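Local atomic coordinates of transcriptional regulator, ROK family (Vibrio cholerae O1 biovar eltor, PDB entry 1Z05), a protein that probably binds DNA as a zinc-containing transcriptional regulator of the ROK family, a homologue of the Escherichia coli repressor Mlc. Residues A295-V300 against E321-A326; T135-H140 against L148-F153; G42-L47 against A68-I73. All coordinates share one frame; numbering follows the deposited sequence. Where two conformers were deposited one is given.

Interaction 1: A295-V300 against E321-A326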
loop_
_atom_site.group_PDB
_atom_site.type_symbol
_atom_site.label_atom_id
_atom_site.label_comp_id
_atom_site.label_asym_id
_atom_site.label_seq_id
_atom_site.Cartn_x
_atom_site.Cartn_y
_atom_site.Cartn_z
ATOM N N ALA A 295 -1.710 -7.354 29.086
ATOM C CA ALA A 295 -2.902 -8.203 29.101
ATOM C C ALA A 295 -2.565 -9.679 29.363
ATOM O O ALA A 295 -3.311 -10.373 30.054
ATOM C CB ALA A 295 -3.698 -8.051 27.790
ATOM N N ILE A 296 -1.451 -10.147 28.806
ATOM C CA ILE A 296 -0.997 -11.526 29.024
ATOM C C ILE A 296 -0.597 -11.741 30.487
ATOM O O ILE A 296 -1.050 -12.696 31.129
ATOM C CB ILE A 296 0.160 -11.903 28.063
ATOM C CG1 ILE A 296 -0.318 -11.886 26.600
ATOM C CG2 ILE A 296 0.779 -13.259 28.433
ATOM C CD1 ILE A 296 -1.535 -12.762 26.308
ATOM N N ARG A 297 0.238 -10.843 31.007
ATOM C CA ARG A 297 0.650 -10.876 32.425
ATOM C C ARG A 297 -0.556 -10.822 33.366
ATOM O O ARG A 297 -0.625 -11.570 34.341
ATOM C CB ARG A 297 1.628 -9.741 32.750
ATOM C CG ARG A 297 2.959 -9.831 32.009
ATOM C CD ARG A 297 3.995 -8.823 32.533
ATOM N NE ARG A 297 3.479 -7.455 32.638
ATOM C CZ ARG A 297 3.740 -6.468 31.783
ATOM N NH1 ARG A 297 4.526 -6.666 30.729
ATOM N NH2 ARG A 297 3.211 -5.267 31.988
ATOM N N ASP A 298 -1.506 -9.944 33.056
ATOM C CA ASP A 298 -2.748 -9.835 33.820
ATOM C C ASP A 298 -3.598 -11.111 33.793
ATOM O O ASP A 298 -4.259 -11.424 34.777
ATOM C CB ASP A 298 -3.589 -8.655 33.324
ATOM C CG ASP A 298 -3.041 -7.298 33.766
ATOM O OD1 ASP A 298 -2.045 -7.242 34.523
ATOM O OD2 ASP A 298 -3.624 -6.273 33.347
ATOM N N GLN A 299 -3.596 -11.824 32.666
ATOM C CA GLN A 299 -4.347 -13.076 32.539
ATOM C C GLN A 299 -3.763 -14.145 33.454
ATOM O O GLN A 299 -4.492 -14.832 34.166
ATOM C CB GLN A 299 -4.322 -13.584 31.098
ATOM C CG GLN A 299 -5.387 -12.986 30.195
ATOM C CD GLN A 299 -5.151 -13.316 28.733
ATOM O OE1 GLN A 299 -4.853 -14.463 28.383
ATOM N NE2 GLN A 299 -5.284 -12.312 27.870
ATOM N N VAL A 300 -2.441 -14.265 33.416
ATOM C CA VAL A 300 -1.698 -15.204 34.245
ATOM C C VAL A 300 -1.970 -14.894 35.719
ATOM O O VAL A 300 -2.333 -15.782 36.485
ATOM C CB VAL A 300 -0.177 -15.139 33.915
ATOM C CG1 VAL A 300 0.656 -15.913 34.942
ATOM C CG2 VAL A 300 0.076 -15.673 32.515
ATOM N N GLU A 321 8.934 -13.080 29.709
ATOM C CA GLU A 321 10.030 -14.052 29.671
ATOM C C GLU A 321 9.763 -15.248 30.586
ATOM O O GLU A 321 9.992 -16.387 30.188
ATOM C CB GLU A 321 11.368 -13.395 30.045
ATOM C CG GLU A 321 11.971 -12.493 28.964
ATOM C CD GLU A 321 11.373 -11.087 28.931
ATOM O OE1 GLU A 321 10.448 -10.793 29.720
ATOM O OE2 GLU A 321 11.838 -10.266 28.109
ATOM N N ASP A 322 9.287 -14.980 31.805
ATOM C CA ASP A 322 8.934 -16.033 32.770
ATOM C C ASP A 322 7.809 -16.931 32.253
ATOM O O ASP A 322 7.871 -18.151 32.398
ATOM C CB ASP A 322 8.498 -15.438 34.110
ATOM C CG ASP A 322 9.582 -14.611 34.774
ATOM O OD1 ASP A 322 10.733 -14.587 34.283
ATOM O OD2 ASP A 322 9.270 -13.972 35.798
ATOM N N ILE A 323 6.781 -16.315 31.670
ATOM C CA ILE A 323 5.648 -17.050 31.102
ATOM C C ILE A 323 6.109 -17.945 29.948
ATOM O O ILE A 323 5.714 -19.117 29.864
ATOM C CB ILE A 323 4.504 -16.097 30.640
ATOM C CG1 ILE A 323 3.989 -15.270 31.822
ATOM C CG2 ILE A 323 3.342 -16.893 30.032
ATOM C CD1 ILE A 323 3.258 -13.986 31.434
ATOM N N CYS A 324 6.945 -17.390 29.070
ATOM C CA CYS A 324 7.476 -18.122 27.920
ATOM C C CYS A 324 8.370 -19.280 28.317
ATOM O O CYS A 324 8.343 -20.328 27.675
ATOM C CB CYS A 324 8.227 -17.182 26.978
ATOM S SG CYS A 324 7.143 -16.130 26.040
ATOM N N ALA A 325 9.156 -19.086 29.376
ATOM C CA ALA A 325 10.038 -20.121 29.899
ATOM C C ALA A 325 9.250 -21.227 30.591
ATOM O O ALA A 325 9.642 -22.394 30.546
ATOM C CB ALA A 325 11.068 -19.520 30.854
ATOM N N ALA A 326 8.148 -20.857 31.237
ATOM C CA ALA A 326 7.268 -21.832 31.876
ATOM C C ALA A 326 6.544 -22.676 30.825
ATOM O O ALA A 326 6.478 -23.903 30.944
ATOM C CB ALA A 326 6.276 -21.144 32.804
#
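I323 meets I296, R297 and V300 with the end of its side chain, and every contact between the two helical segments runs through this one residue. The apolar contacts are made mainly by its CD1 methyl. V300 comes nearest, its CG2 lying 3.8 Å from CD1 of I323; CG2 of V300 is also 4.0 Å from CG1 of I323, so the valine lies along the last bond of the isoleucine. These two side chains run past each other in opposite senses. On the preceding turn, in one of the two conformers of I296, its CG2 is 4.0 Å from CD1 of I323, and here the two chains meet at a slant. In I323 CG1 is anti to the carbonyl carbon (chi1 -59°) and the chain is then extended through chi2 at 159°, which carries CD1 out to the facing helix.

The two segments belong to helices 293-305 and 320-328, whose segment axes pass 11.0 Å apart at an angle of 62°. At that separation the backbones do not touch, and the long I323 side chain spans the gap. The pair is a helix-helix packing within the ROK part of the protein, which has the ASKHA fold, and a loop of residues 306-319 joins the two helices.

Contacts to R297 involve its backbone and the aliphatic root of its side chain: CA and CG of R297 are each 4.2 Å from CD1 of I323. The guanidinium end takes no part in this contact; its NH2 makes a weak hydrogen bond to Q294 within its own helix.

Other apolar residues pack around the contact. I296 also packs against V337 and L341 of helix 332-356 and against I320, while I323 touches I318 just ahead of its helix; A326 reaches A334 of helix 332-356.

Interaction 2: T135-H140 against L148-F153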
loop_
_atom_site.group_PDB
_atom_site.type_symbol
_atom_site.label_atom_id
_atom_site.label_comp_id
_atom_site.label_asym_id
_atom_site.label_seq_id
_atom_site.Cartn_x
_atom_site.Cartn_y
_atom_site.Cartn_z
ATOM N N THR A 135 25.709 2.680 22.174
ATOM C CA THR A 135 25.541 3.091 23.552
ATOM C C THR A 135 24.070 3.319 23.821
ATOM O O THR A 135 23.346 3.849 22.970
ATOM C CB THR A 135 26.326 4.385 23.868
ATOM O OG1 THR A 135 25.982 5.403 22.915
ATOM C CG2 THR A 135 27.824 4.123 23.809
ATOM N N LYS A 136 23.642 2.908 25.009
ATOM C CA LYS A 136 22.290 3.131 25.472
ATOM C C LYS A 136 22.353 4.121 26.630
ATOM O O LYS A 136 23.103 3.927 27.590
ATOM C CB LYS A 136 21.661 1.808 25.903
ATOM C CG LYS A 136 20.173 1.878 26.228
ATOM C CD LYS A 136 19.647 0.504 26.595
ATOM C CE LYS A 136 18.192 0.563 27.036
ATOM N NZ LYS A 136 17.701 -0.745 27.559
ATOM N N ILE A 137 21.561 5.181 26.515
ATOM C CA ILE A 137 21.561 6.295 27.464
ATOM C C ILE A 137 20.168 6.403 28.067
ATOM O O ILE A 137 19.185 6.563 27.339
ATOM C CB ILE A 137 21.910 7.630 26.738
ATOM C CG1 ILE A 137 23.267 7.526 26.025
ATOM C CG2 ILE A 137 21.909 8.811 27.713
ATOM C CD1 ILE A 137 23.263 8.070 24.585
ATOM N N ASP A 138 20.083 6.318 29.393
ATOM C CA ASP A 138 18.808 6.501 30.080
ATOM C C ASP A 138 18.356 7.959 30.046
ATOM O O ASP A 138 19.152 8.875 30.272
ATOM C CB ASP A 138 18.872 5.966 31.514
ATOM C CG ASP A 138 18.718 4.443 31.578
ATOM O OD1 ASP A 138 18.125 3.846 30.645
ATOM O OD2 ASP A 138 19.189 3.843 32.569
ATOM N N ILE A 139 17.072 8.149 29.750
ATOM C CA ILE A 139 16.481 9.458 29.494
ATOM C C ILE A 139 15.298 9.613 30.439
ATOM O O ILE A 139 14.349 8.838 30.372
ATOM C CB ILE A 139 15.990 9.559 28.003
ATOM C CG1 ILE A 139 17.148 9.353 27.008
ATOM C CG2 ILE A 139 15.262 10.873 27.725
ATOM C CD1 ILE A 139 18.359 10.258 27.226
ATOM N N HIS A 140 15.352 10.612 31.313
ATOM C CA HIS A 140 14.274 10.823 32.276
ATOM C C HIS A 140 13.431 12.061 31.950
ATOM O O HIS A 140 12.540 12.440 32.712
ATOM C CB HIS A 140 14.825 10.833 33.708
ATOM C CG HIS A 140 15.668 9.635 34.026
ATOM N ND1 HIS A 140 17.035 9.705 34.187
ATOM C CD2 HIS A 140 15.340 8.329 34.175
ATOM C CE1 HIS A 140 17.509 8.500 34.443
ATOM N NE2 HIS A 140 16.501 7.646 34.439
ATOM N N LEU A 148 14.018 16.881 23.260
ATOM C CA LEU A 148 14.797 17.315 22.102
ATOM C C LEU A 148 16.147 17.910 22.520
ATOM O O LEU A 148 17.178 17.583 21.928
ATOM C CB LEU A 148 14.007 18.307 21.240
ATOM C CG LEU A 148 14.760 18.927 20.056
ATOM C CD1 LEU A 148 15.007 17.888 18.946
ATOM C CD2 LEU A 148 14.013 20.135 19.523
ATOM N N ALA A 149 16.131 18.770 23.539
ATOM C CA ALA A 149 17.360 19.365 24.064
ATOM C C ALA A 149 18.370 18.298 24.502
ATOM O O ALA A 149 19.551 18.408 24.208
ATOM C CB ALA A 149 17.051 20.329 25.210
ATOM N N ARG A 150 17.884 17.265 25.185
ATOM C CA ARG A 150 18.711 16.160 25.663
ATOM C C ARG A 150 19.294 15.336 24.518
ATOM O O ARG A 150 20.471 14.966 24.548
ATOM C CB ARG A 150 17.891 15.256 26.601
ATOM C CG ARG A 150 18.652 14.034 27.138
ATOM C CD ARG A 150 19.827 14.428 28.047
ATOM N NE ARG A 150 20.574 13.253 28.487
ATOM C CZ ARG A 150 20.250 12.507 29.542
ATOM N NH1 ARG A 150 19.187 12.807 30.275
ATOM N NH2 ARG A 150 20.984 11.450 29.855
ATOM N N LEU A 151 18.462 15.056 23.517
ATOM C CA LEU A 151 18.871 14.255 22.367
ATOM C C LEU A 151 19.978 14.928 21.544
ATOM O O LEU A 151 20.915 14.261 21.109
ATOM C CB LEU A 151 17.645 13.908 21.508
ATOM C CG LEU A 151 17.776 13.063 20.247
ATOM C CD1 LEU A 151 16.514 12.206 20.082
ATOM C CD2 LEU A 151 17.992 13.963 19.039
ATOM N N LEU A 152 19.868 16.240 21.345
ATOM C CA LEU A 152 20.881 16.992 20.603
ATOM C C LEU A 152 22.187 17.058 21.406
ATOM O O LEU A 152 23.272 16.913 20.848
ATOM C CB LEU A 152 20.367 18.401 20.233
ATOM C CG LEU A 152 19.114 18.441 19.333
ATOM C CD1 LEU A 152 18.550 19.852 19.183
ATOM C CD2 LEU A 152 19.352 17.810 17.957
ATOM N N PHE A 153 22.070 17.253 22.718
ATOM C CA PHE A 153 23.232 17.229 23.616
ATOM C C PHE A 153 23.945 15.874 23.535
ATOM O O PHE A 153 25.176 15.817 23.544
ATOM C CB PHE A 153 22.799 17.509 25.052
ATOM C CG PHE A 153 22.744 18.979 25.415
ATOM C CD1 PHE A 153 22.474 19.955 24.456
ATOM C CD2 PHE A 153 22.925 19.379 26.736
ATOM C CE1 PHE A 153 22.406 21.310 24.808
ATOM C CE2 PHE A 153 22.863 20.731 27.102
ATOM C CZ PHE A 153 22.604 21.698 26.138
HETATM O O HOH W 1 18.104 11.754 32.540
#
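NH1 of R150 donates to a water at 2.7 Å, and the same water accepts from the backbone N of H140 at 3.2 Å. In one conformer of H140, ND1 is also hydrogen-bonded to it, at 2.8 Å, tying the arginine to backbone and ring of a residue two past the strand's end. The water sits at the edge of the guanidinium, in its plane. Over one face of that group lies CD1 of I139, 3.7 Å from CZ of R150 and above the centre of the plane. The methyl of I137 approaches obliquely, with its CG2 3.5 Å from NH2 of R150. With CG anti to the backbone N (chi1 178°), R150 places CG beside CD1 of I139, and the bend at chi2 (65°) folds the guanidinium beneath the same methyl. Salt bridges from NE to E154 and from NH1 to E141 give the charge two acidic partners and probably limit rotation of the group. The contact joins strand 131-138, outermost in its five-stranded sheet within the chain, to helix 144-161, which follows it and packs on that sheet, a strand-to-helix connection of the ASKHA fold to which ROK proteins belong.

Interaction 3: G42-L47 against A68-I73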
loop_
_atom_site.group_PDB
_atom_site.type_symbol
_atom_site.label_atom_id
_atom_site.label_comp_id
_atom_site.label_asym_id
_atom_site.label_seq_id
_atom_site.Cartn_x
_atom_site.Cartn_y
_atom_site.Cartn_z
ATOM N N GLY A 42 20.576 5.708 -8.010
ATOM C CA GLY A 42 20.222 4.633 -7.072
ATOM C C GLY A 42 20.122 3.260 -7.722
ATOM O O GLY A 42 20.631 2.282 -7.190
ATOM N N ARG A 43 19.471 3.188 -8.881
ATOM C CA ARG A 43 19.358 1.934 -9.632
ATOM C C ARG A 43 20.731 1.340 -9.973
ATOM O O ARG A 43 20.960 0.142 -9.795
ATOM C CB ARG A 43 18.540 2.143 -10.905
ATOM C CG ARG A 43 17.055 2.362 -10.634
ATOM C CD ARG A 43 16.239 2.512 -11.924
ATOM N NE ARG A 43 16.113 1.240 -12.640
ATOM C CZ ARG A 43 16.527 1.020 -13.887
ATOM N NH1 ARG A 43 17.083 1.994 -14.601
ATOM N NH2 ARG A 43 16.363 -0.181 -14.431
ATOM N N VAL A 44 21.634 2.188 -10.459
ATOM C CA VAL A 44 22.994 1.761 -10.809
ATOM C C VAL A 44 23.784 1.331 -9.569
ATOM O O VAL A 44 24.445 0.295 -9.576
ATOM C CB VAL A 44 23.747 2.856 -11.598
ATOM C CG1 VAL A 44 25.254 2.546 -11.688
ATOM C CG2 VAL A 44 23.157 2.988 -12.993
ATOM N N TYR A 45 23.697 2.124 -8.508
ATOM C CA TYR A 45 24.392 1.811 -7.256
ATOM C C TYR A 45 23.928 0.483 -6.639
ATOM O O TYR A 45 24.749 -0.303 -6.124
ATOM C CB TYR A 45 24.201 2.959 -6.268
ATOM C CG TYR A 45 24.891 2.736 -4.958
ATOM C CD1 TYR A 45 26.228 3.117 -4.781
ATOM C CD2 TYR A 45 24.220 2.137 -3.887
ATOM C CE1 TYR A 45 26.878 2.912 -3.558
ATOM C CE2 TYR A 45 24.870 1.920 -2.664
ATOM C CZ TYR A 45 26.193 2.309 -2.512
ATOM O OH TYR A 45 26.834 2.122 -1.308
ATOM N N LYS A 46 22.618 0.239 -6.676
ATOM C CA LYS A 46 22.054 -1.036 -6.194
ATOM C C LYS A 46 22.579 -2.235 -6.991
ATOM O O LYS A 46 22.909 -3.277 -6.411
ATOM C CB LYS A 46 20.520 -1.002 -6.198
ATOM C CG LYS A 46 19.876 -2.245 -5.582
ATOM C CD LYS A 46 18.360 -2.214 -5.706
ATOM C CE LYS A 46 17.726 -3.464 -5.124
ATOM N NZ LYS A 46 16.242 -3.309 -5.116
ATOM N N LEU A 47 22.660 -2.091 -8.314
ATOM C CA LEU A 47 23.253 -3.141 -9.151
ATOM C C LEU A 47 24.708 -3.436 -8.767
ATOM O O LEU A 47 25.097 -4.597 -8.613
ATOM C CB LEU A 47 23.151 -2.778 -10.637
ATOM C CG LEU A 47 21.795 -3.019 -11.305
ATOM C CD1 LEU A 47 21.778 -2.427 -12.714
ATOM C CD2 LEU A 47 21.436 -4.506 -11.338
ATOM N N ALA A 68 26.266 6.261 -22.378
ATOM C CA ALA A 68 26.457 7.671 -22.024
ATOM C C ALA A 68 25.908 8.000 -20.631
ATOM O O ALA A 68 26.544 8.729 -19.864
ATOM C CB ALA A 68 25.834 8.587 -23.093
ATOM N N SER A 69 24.736 7.454 -20.311
ATOM C CA SER A 69 24.117 7.653 -19.007
ATOM C C SER A 69 24.888 6.901 -17.941
ATOM O O SER A 69 25.130 7.440 -16.863
ATOM C CB SER A 69 22.657 7.191 -19.010
ATOM O OG SER A 69 21.917 7.850 -20.019
ATOM N N ILE A 70 25.265 5.659 -18.241
ATOM C CA ILE A 70 26.067 4.840 -17.318
ATOM C C ILE A 70 27.378 5.562 -16.996
ATOM O O ILE A 70 27.774 5.647 -15.843
ATOM C CB ILE A 70 26.333 3.399 -17.880
ATOM C CG1 ILE A 70 25.033 2.592 -17.985
ATOM C CG2 ILE A 70 27.367 2.632 -17.029
ATOM C CD1 ILE A 70 24.238 2.467 -16.696
ATOM N N THR A 71 28.021 6.115 -18.020
ATOM C CA THR A 71 29.277 6.851 -17.844
ATOM C C THR A 71 29.121 8.046 -16.889
ATOM O O THR A 71 29.892 8.181 -15.940
ATOM C CB THR A 71 29.847 7.276 -19.212
ATOM O OG1 THR A 71 30.205 6.095 -19.939
ATOM C CG2 THR A 71 31.074 8.186 -19.070
ATOM N N LYS A 72 28.112 8.881 -17.138
ATOM C CA LYS A 72 27.834 10.053 -16.304
ATOM C C LYS A 72 27.529 9.680 -14.851
ATOM O O LYS A 72 28.061 10.300 -13.937
ATOM C CB LYS A 72 26.695 10.898 -16.895
ATOM C CG LYS A 72 27.097 11.690 -18.134
ATOM C CD LYS A 72 26.047 12.734 -18.539
ATOM C CE LYS A 72 24.844 12.092 -19.213
ATOM N NZ LYS A 72 24.057 13.078 -20.012
ATOM N N ILE A 73 26.691 8.663 -14.648
ATOM C CA ILE A 73 26.353 8.198 -13.302
ATOM C C ILE A 73 27.570 7.629 -12.560
ATOM O O ILE A 73 27.841 8.020 -11.418
ATOM C CB ILE A 73 25.194 7.159 -13.303
ATOM C CG1 ILE A 73 23.879 7.828 -13.746
ATOM C CG2 ILE A 73 25.041 6.532 -11.917
ATOM C CD1 ILE A 73 22.840 6.868 -14.323
#
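V44 presents its two methyls to a pair of isoleucines one helical turn apart, I70 and I73, and lies obliquely across each of them. Its CB points toward the facing helix. CG2 of V44, placed anti to the carbonyl carbon by a chi1 of 167°, lies 3.9 Å from CD1 of I70 and 4.1 Å from CD1 of I73, so this branch meets the ends of both partners. The other branch, CG1, is 4.0 Å from CG2 of I73, and the same isoleucine methyl is 3.9 Å from CB of V44. I73 therefore touches the valine with its gamma branch at the root and with its delta methyl farther out.

I70 arrives differently. Its CB does not point at the opposite helix, but the bend at chi2 (-56°) brings CD1 closer, and that methyl makes its contact with V44. All of these contacts are between carbon atoms; no hydrogen bond crosses between the segments.

L65, in the connection between helices 56-63 and 67-79, touches both V44 and I70, while S63 at the end of helix 56-63 also packs on I70. Helix 35-51 carries V44, helix 67-79 carries the two isoleucines, and helix 56-63 joins them as the middle member of an N-terminal three-helix group, consistent with the winged helix-turn-helix DNA-binding domain of Mlc-like regulators.

Overall arrangement
The three contacts follow one another along the chain as 3, 2 and 1, share no helix or strand, and do not touch. Interactions 1 and 3 are buried, wholly apolar across their segments, and join helix to helix; they lie on opposite sides of the chain's centre, with their own centres about 53 Å apart. Interaction 2 is only partly buried and joins a helix to a sheet strand, and there a charged group, a water and acidic neighbours accompany the apolar methyls. Interactions 1 and 2 both belong to the body of sheets and helices, their centres about 32 Å apart, whereas interaction 3 lies among the N-terminal helices. None is near the zinc site.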